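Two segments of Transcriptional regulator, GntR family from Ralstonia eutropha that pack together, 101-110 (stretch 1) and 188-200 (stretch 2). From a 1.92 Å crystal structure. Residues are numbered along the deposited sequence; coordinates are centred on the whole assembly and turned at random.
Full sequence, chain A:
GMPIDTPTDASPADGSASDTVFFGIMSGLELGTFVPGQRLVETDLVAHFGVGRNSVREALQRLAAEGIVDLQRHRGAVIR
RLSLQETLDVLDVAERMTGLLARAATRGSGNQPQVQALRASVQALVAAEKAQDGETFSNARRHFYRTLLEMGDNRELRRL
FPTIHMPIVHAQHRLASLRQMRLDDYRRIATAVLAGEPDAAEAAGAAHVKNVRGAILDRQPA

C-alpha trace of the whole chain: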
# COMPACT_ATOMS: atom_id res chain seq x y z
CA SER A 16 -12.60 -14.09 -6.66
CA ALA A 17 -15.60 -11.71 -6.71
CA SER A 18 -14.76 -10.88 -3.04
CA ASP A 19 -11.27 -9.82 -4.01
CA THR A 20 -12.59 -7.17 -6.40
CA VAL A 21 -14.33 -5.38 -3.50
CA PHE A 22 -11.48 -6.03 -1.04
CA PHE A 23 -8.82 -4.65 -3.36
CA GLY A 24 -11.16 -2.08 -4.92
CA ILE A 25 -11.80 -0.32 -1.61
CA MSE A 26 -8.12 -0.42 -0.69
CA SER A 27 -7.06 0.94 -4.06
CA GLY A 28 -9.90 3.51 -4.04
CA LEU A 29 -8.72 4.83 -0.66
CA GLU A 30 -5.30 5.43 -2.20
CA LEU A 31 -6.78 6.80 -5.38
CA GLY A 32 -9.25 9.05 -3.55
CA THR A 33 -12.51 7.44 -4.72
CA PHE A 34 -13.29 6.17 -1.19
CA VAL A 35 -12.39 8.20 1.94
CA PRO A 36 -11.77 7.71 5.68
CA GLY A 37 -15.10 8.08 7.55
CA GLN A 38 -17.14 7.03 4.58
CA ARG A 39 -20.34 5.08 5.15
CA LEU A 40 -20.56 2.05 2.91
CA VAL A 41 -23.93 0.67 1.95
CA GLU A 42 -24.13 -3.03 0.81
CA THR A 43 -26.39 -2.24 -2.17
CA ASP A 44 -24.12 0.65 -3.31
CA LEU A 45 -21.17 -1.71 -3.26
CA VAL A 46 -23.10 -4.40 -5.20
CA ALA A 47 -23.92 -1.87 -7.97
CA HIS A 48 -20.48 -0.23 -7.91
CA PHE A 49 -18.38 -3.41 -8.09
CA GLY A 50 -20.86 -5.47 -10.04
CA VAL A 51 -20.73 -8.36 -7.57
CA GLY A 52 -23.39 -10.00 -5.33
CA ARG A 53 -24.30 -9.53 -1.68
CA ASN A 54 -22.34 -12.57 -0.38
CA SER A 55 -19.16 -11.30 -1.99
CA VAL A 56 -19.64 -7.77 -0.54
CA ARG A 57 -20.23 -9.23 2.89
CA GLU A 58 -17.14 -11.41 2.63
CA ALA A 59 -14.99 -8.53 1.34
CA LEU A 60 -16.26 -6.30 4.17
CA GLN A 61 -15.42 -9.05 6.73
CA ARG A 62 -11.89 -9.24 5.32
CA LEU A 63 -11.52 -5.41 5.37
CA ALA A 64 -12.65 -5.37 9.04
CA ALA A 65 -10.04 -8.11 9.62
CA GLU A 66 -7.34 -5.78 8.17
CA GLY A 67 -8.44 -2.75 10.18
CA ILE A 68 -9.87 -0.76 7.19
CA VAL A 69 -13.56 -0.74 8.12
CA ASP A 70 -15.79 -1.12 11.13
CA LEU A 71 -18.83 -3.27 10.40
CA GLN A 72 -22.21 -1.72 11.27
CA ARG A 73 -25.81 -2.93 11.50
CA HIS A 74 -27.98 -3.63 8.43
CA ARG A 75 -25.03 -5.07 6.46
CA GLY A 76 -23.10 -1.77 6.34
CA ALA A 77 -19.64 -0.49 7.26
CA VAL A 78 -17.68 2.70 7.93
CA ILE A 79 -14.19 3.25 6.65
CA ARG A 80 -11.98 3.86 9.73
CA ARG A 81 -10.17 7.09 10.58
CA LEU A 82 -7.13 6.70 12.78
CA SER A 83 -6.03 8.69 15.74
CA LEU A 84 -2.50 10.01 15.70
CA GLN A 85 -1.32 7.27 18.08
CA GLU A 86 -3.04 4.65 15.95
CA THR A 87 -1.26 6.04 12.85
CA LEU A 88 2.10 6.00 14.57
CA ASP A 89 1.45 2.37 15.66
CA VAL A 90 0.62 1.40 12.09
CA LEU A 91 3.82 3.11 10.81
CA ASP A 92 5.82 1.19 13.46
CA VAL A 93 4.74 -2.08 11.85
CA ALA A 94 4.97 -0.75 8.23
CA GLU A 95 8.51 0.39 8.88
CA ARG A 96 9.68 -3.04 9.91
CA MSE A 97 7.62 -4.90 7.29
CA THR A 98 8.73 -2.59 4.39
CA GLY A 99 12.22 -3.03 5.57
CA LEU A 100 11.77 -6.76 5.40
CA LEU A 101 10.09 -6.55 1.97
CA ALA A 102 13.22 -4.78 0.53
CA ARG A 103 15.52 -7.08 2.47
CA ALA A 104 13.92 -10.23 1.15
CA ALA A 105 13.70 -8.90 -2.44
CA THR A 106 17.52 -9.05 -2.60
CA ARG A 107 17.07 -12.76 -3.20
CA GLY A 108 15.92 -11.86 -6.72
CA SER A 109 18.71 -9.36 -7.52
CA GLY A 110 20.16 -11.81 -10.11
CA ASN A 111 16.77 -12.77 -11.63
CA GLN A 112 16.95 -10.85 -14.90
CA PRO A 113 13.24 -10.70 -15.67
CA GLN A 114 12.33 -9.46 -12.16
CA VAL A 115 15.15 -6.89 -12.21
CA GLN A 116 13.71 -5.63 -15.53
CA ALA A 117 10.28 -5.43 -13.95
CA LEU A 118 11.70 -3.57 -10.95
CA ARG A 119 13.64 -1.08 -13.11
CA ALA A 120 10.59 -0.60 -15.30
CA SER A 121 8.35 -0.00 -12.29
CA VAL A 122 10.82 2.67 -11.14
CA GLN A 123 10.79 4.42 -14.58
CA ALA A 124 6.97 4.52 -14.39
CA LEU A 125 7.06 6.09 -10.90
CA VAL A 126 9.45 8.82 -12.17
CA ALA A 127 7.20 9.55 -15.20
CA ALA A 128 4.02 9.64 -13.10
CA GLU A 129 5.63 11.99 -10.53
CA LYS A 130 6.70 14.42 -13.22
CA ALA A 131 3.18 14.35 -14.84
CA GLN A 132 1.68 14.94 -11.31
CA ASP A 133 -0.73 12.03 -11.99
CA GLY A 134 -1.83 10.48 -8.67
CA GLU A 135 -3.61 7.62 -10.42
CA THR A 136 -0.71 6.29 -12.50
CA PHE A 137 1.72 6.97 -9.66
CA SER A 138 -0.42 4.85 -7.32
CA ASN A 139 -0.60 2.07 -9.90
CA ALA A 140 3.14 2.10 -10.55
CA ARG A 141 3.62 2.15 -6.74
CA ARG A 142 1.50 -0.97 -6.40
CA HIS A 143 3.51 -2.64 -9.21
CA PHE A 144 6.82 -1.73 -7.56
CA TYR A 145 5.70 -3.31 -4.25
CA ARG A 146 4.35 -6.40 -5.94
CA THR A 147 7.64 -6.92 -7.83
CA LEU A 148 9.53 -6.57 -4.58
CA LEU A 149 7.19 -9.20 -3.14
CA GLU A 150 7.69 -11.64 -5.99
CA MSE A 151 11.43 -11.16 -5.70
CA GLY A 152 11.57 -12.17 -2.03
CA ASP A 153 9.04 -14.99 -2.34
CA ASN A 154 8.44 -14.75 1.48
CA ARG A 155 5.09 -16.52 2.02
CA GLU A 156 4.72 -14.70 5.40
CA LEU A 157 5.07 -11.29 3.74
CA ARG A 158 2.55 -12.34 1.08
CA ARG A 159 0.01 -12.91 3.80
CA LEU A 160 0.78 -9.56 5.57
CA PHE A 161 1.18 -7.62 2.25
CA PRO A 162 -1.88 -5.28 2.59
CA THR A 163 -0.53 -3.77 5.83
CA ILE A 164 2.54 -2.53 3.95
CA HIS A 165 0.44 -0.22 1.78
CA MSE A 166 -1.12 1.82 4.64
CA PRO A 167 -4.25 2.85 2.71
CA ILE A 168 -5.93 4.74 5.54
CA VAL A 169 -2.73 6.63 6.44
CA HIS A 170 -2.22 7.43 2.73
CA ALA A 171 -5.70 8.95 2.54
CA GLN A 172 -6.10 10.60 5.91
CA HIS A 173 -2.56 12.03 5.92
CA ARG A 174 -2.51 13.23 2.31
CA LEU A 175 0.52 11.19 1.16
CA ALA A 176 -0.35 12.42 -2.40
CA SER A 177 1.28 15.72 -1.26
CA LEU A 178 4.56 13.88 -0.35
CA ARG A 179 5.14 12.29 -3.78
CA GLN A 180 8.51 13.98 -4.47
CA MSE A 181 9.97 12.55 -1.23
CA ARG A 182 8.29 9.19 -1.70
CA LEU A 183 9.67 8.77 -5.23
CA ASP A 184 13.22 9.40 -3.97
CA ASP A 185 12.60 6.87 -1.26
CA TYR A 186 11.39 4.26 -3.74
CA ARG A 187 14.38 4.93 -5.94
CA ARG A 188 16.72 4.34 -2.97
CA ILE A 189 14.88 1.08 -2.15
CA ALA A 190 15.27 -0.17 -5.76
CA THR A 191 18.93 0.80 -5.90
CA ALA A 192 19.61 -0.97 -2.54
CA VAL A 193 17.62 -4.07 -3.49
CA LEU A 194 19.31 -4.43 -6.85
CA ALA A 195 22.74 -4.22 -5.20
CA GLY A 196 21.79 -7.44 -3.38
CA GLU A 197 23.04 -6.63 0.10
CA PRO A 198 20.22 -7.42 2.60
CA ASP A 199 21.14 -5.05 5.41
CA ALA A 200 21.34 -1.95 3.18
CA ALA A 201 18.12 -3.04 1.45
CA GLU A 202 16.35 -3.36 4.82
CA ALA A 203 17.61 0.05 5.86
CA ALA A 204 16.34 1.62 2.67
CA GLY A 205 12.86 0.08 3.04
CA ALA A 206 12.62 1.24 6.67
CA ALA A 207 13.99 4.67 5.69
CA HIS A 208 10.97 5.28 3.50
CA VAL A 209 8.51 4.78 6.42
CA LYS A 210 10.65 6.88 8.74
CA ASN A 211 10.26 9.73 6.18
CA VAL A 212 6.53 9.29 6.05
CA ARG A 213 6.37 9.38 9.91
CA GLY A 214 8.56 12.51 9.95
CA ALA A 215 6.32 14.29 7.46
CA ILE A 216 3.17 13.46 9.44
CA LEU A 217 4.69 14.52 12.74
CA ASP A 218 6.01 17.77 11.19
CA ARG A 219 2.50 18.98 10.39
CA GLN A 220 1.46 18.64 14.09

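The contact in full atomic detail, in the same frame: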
# COMPACT_ATOMS: atom_id res chain seq x y z
N LEU A 101 10.41 -6.36 3.38
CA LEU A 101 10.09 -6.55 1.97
C LEU A 101 11.34 -6.31 1.06
O LEU A 101 11.62 -7.12 0.15
CB LEU A 101 8.99 -5.60 1.58
CG LEU A 101 8.45 -5.66 0.15
CD1 LEU A 101 7.64 -6.92 -0.10
CD2 LEU A 101 7.74 -4.33 -0.19
N ALA A 102 12.00 -5.18 1.27
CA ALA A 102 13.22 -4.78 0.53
C ALA A 102 14.31 -5.78 0.82
O ALA A 102 14.99 -6.25 -0.09
CB ALA A 102 13.67 -3.37 0.96
N ARG A 103 14.52 -6.09 2.10
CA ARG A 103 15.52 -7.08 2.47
C ARG A 103 15.35 -8.39 1.76
O ARG A 103 16.30 -8.91 1.15
CB ARG A 103 15.52 -7.32 3.97
CG ARG A 103 16.59 -8.33 4.45
CD ARG A 103 16.42 -8.69 5.94
NE ARG A 103 17.60 -9.45 6.30
CZ ARG A 103 18.77 -8.93 6.68
NH1 ARG A 103 18.93 -7.65 6.91
NH2 ARG A 103 19.78 -9.74 6.86
N ALA A 104 14.14 -8.92 1.76
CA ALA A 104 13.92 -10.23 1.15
C ALA A 104 14.08 -10.17 -0.39
O ALA A 104 14.46 -11.17 -1.00
CB ALA A 104 12.56 -10.79 1.51
N ALA A 105 13.68 -9.05 -1.00
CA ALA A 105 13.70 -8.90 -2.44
C ALA A 105 15.11 -9.04 -3.00
O ALA A 105 15.24 -9.33 -4.18
CB ALA A 105 13.07 -7.52 -2.94
N THR A 106 16.14 -8.86 -2.17
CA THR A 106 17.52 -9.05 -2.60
C THR A 106 17.78 -10.46 -3.08
O THR A 106 18.73 -10.69 -3.85
CB THR A 106 18.59 -8.74 -1.55
OG1 THR A 106 18.41 -9.60 -0.40
CG2 THR A 106 18.56 -7.30 -1.21
N ARG A 107 16.96 -11.41 -2.66
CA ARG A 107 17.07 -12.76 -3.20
C ARG A 107 16.85 -12.83 -4.71
O ARG A 107 17.33 -13.76 -5.35
CB ARG A 107 16.12 -13.71 -2.50
CG ARG A 107 16.52 -13.91 -1.06
CD ARG A 107 15.45 -14.66 -0.21
NE ARG A 107 15.44 -16.08 -0.55
CZ ARG A 107 14.68 -16.65 -1.49
NH1 ARG A 107 13.83 -15.94 -2.23
NH2 ARG A 107 14.77 -17.96 -1.70
N GLY A 108 16.13 -11.88 -5.29
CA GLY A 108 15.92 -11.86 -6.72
C GLY A 108 16.84 -10.91 -7.46
O GLY A 108 16.58 -10.61 -8.62
N SER A 109 17.90 -10.40 -6.83
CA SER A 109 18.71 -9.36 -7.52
C SER A 109 19.44 -9.87 -8.79
O SER A 109 19.81 -9.06 -9.66
CB SER A 109 19.67 -8.64 -6.58
OG SER A 109 20.59 -9.53 -5.98
N GLY A 110 19.63 -11.20 -8.90
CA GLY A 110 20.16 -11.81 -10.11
C GLY A 110 19.10 -12.38 -11.05
O GLY A 110 19.43 -12.94 -12.08
N ARG A 188 15.66 4.86 -3.84
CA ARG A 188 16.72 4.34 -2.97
C ARG A 188 16.48 2.84 -2.63
O ARG A 188 17.44 2.05 -2.57
CB ARG A 188 16.88 5.17 -1.67
CG ARG A 188 17.39 6.61 -1.92
CD ARG A 188 17.07 7.63 -0.77
NE ARG A 188 17.82 8.86 -0.97
CZ ARG A 188 19.08 9.08 -0.56
NH1 ARG A 188 19.75 8.18 0.15
NH2 ARG A 188 19.68 10.24 -0.85
N ILE A 189 15.21 2.47 -2.41
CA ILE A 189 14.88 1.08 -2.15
C ILE A 189 15.34 0.21 -3.34
O ILE A 189 16.04 -0.76 -3.15
CB ILE A 189 13.38 0.82 -1.86
CG1 ILE A 189 12.96 1.42 -0.52
CG2 ILE A 189 13.09 -0.70 -1.93
CD1 ILE A 189 11.45 1.57 -0.30
N ALA A 190 14.92 0.58 -4.55
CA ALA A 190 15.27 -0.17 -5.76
C ALA A 190 16.78 -0.31 -5.88
O ALA A 190 17.28 -1.42 -6.04
CB ALA A 190 14.72 0.48 -6.97
N THR A 191 17.48 0.81 -5.80
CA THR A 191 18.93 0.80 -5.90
C THR A 191 19.58 -0.13 -4.83
O THR A 191 20.47 -0.92 -5.16
CB THR A 191 19.47 2.21 -5.87
OG1 THR A 191 18.96 2.92 -7.04
CG2 THR A 191 21.03 2.22 -5.90
N ALA A 192 19.05 -0.14 -3.60
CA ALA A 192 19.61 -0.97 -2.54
C ALA A 192 19.27 -2.46 -2.78
O ALA A 192 20.12 -3.38 -2.64
CB ALA A 192 19.12 -0.49 -1.15
N VAL A 193 18.05 -2.71 -3.22
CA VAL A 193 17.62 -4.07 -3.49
C VAL A 193 18.47 -4.68 -4.58
O VAL A 193 18.99 -5.79 -4.42
CB VAL A 193 16.14 -4.13 -3.82
CG1 VAL A 193 15.80 -5.50 -4.37
CG2 VAL A 193 15.31 -3.82 -2.50
N LEU A 194 18.59 -3.93 -5.69
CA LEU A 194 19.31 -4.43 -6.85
C LEU A 194 20.77 -4.68 -6.59
O LEU A 194 21.34 -5.46 -7.27
CB LEU A 194 19.13 -3.48 -8.04
CG LEU A 194 17.69 -3.49 -8.50
CD1 LEU A 194 17.50 -2.54 -9.68
CD2 LEU A 194 17.31 -4.92 -8.82
N ALA A 195 21.35 -4.00 -5.61
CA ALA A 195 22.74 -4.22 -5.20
C ALA A 195 22.92 -5.50 -4.33
O ALA A 195 24.03 -5.92 -4.08
CB ALA A 195 23.24 -2.99 -4.39
N GLY A 196 21.81 -6.07 -3.86
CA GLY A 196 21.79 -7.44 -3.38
C GLY A 196 22.19 -7.60 -1.94
O GLY A 196 22.16 -8.73 -1.46
N GLU A 197 22.59 -6.52 -1.27
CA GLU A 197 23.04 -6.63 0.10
C GLU A 197 21.84 -6.44 1.08
O GLU A 197 21.22 -5.37 1.11
CB GLU A 197 24.16 -5.64 0.39
CG GLU A 197 24.97 -6.04 1.71
CD GLU A 197 24.26 -5.71 3.04
OE1 GLU A 197 24.08 -4.50 3.30
OE2 GLU A 197 23.93 -6.67 3.82
N PRO A 198 21.49 -7.50 1.84
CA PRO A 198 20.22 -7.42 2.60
C PRO A 198 20.12 -6.33 3.64
O PRO A 198 19.05 -5.70 3.76
CB PRO A 198 20.07 -8.81 3.21
CG PRO A 198 21.32 -9.55 2.96
CD PRO A 198 22.03 -8.88 1.82
N ASP A 199 21.20 -6.07 4.38
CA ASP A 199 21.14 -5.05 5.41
C ASP A 199 20.88 -3.65 4.85
O ASP A 199 20.13 -2.87 5.46
CB ASP A 199 22.39 -5.02 6.28
CG ASP A 199 22.50 -6.20 7.24
OD1 ASP A 199 21.55 -6.98 7.47
OD2 ASP A 199 23.59 -6.32 7.78
N ALA A 200 21.54 -3.28 3.75
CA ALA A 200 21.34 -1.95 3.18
C ALA A 200 19.96 -1.90 2.52
O ALA A 200 19.33 -0.86 2.54
CB ALA A 200 22.44 -1.55 2.18
O HOH W 1 21.85 -11.20 -3.35
O HOH W 2 20.58 -6.51 -9.66

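This is a compact helix-against-helix-and-turn contact, in which small apolar side chains pack at one end, a threonine and a serine fit against the backbone of a turn, and a salt bridge closes the exposed edge. Helix 101-105 and helix 188-195 run in broadly the same direction, their axes 33° apart and 8.7 Å from each other at closest approach, and together the two stretches bury 517 Å².

The apolar part centres on Val193. Val193 CG2 lies 3.9 Å from Ala102 CB, and Val193 CG1 lies 3.7 Å from Ala105 CB. Ala102 CB also touches Ile189 CG2, at 4.0 Å, one helical turn earlier. All four residues are buried, as is Thr106. Both alanines point their CA-to-CB bonds toward the other stretch, and their short side chains let the valine come close to the backbone as well, with Val193 CG2 only 3.4 Å from Ala102 O.

Farther along, the partner is main chain rather than side chain. Helix 188-195 gives way at Gly196, whose positive phi of 86° favours glycine. The other stretch adds a second reason for a residue without a side chain: Ser109 OG stands 3.5 Å from Gly196 CA, and an ideal CB there would fall 3.0 Å from that same oxygen. Thr106 suits the adjacent site because its two branches have different chemistry. Its hydroxyl, with chi1 in the p well, turns back on its own stretch and donates to Arg103 O (OG1 to O, 2.7 Å), while its methyl CG2 packs 3.6 Å from Val193 O. Ser109 uses the same device: Ser109 OG donates to Thr106 O at 3.1 Å, and Ser109 CB rests 3.6 Å from Val193 O.

Two waters link carbonyls that cannot bond to each other directly. Water 1 donates to Thr106 O (3.2 Å) and Gly196 O (3.1 Å), and water 2 donates to Ser109 O and Leu194 O, each at 2.7 Å.

On the more exposed side, opposite charges attract: extended Arg103 donates from NH1 to Asp199 OD1 at 2.8 Å in a nearly straight hydrogen bond, part of a salt bridge, with a weak bond from NH2 to the same OD1 at 3.3 Å. The flat guanidinium takes this oxygen at its edge and Pro198 CB over one face, 3.7 Å from Arg103 CZ. Proline suits a helix's first turn, where its missing N-H costs no bond. Glu197 caps free N-H groups there, accepting from Asp199 N at OE2 and Ala200 N at OE1, both at 2.9 Å.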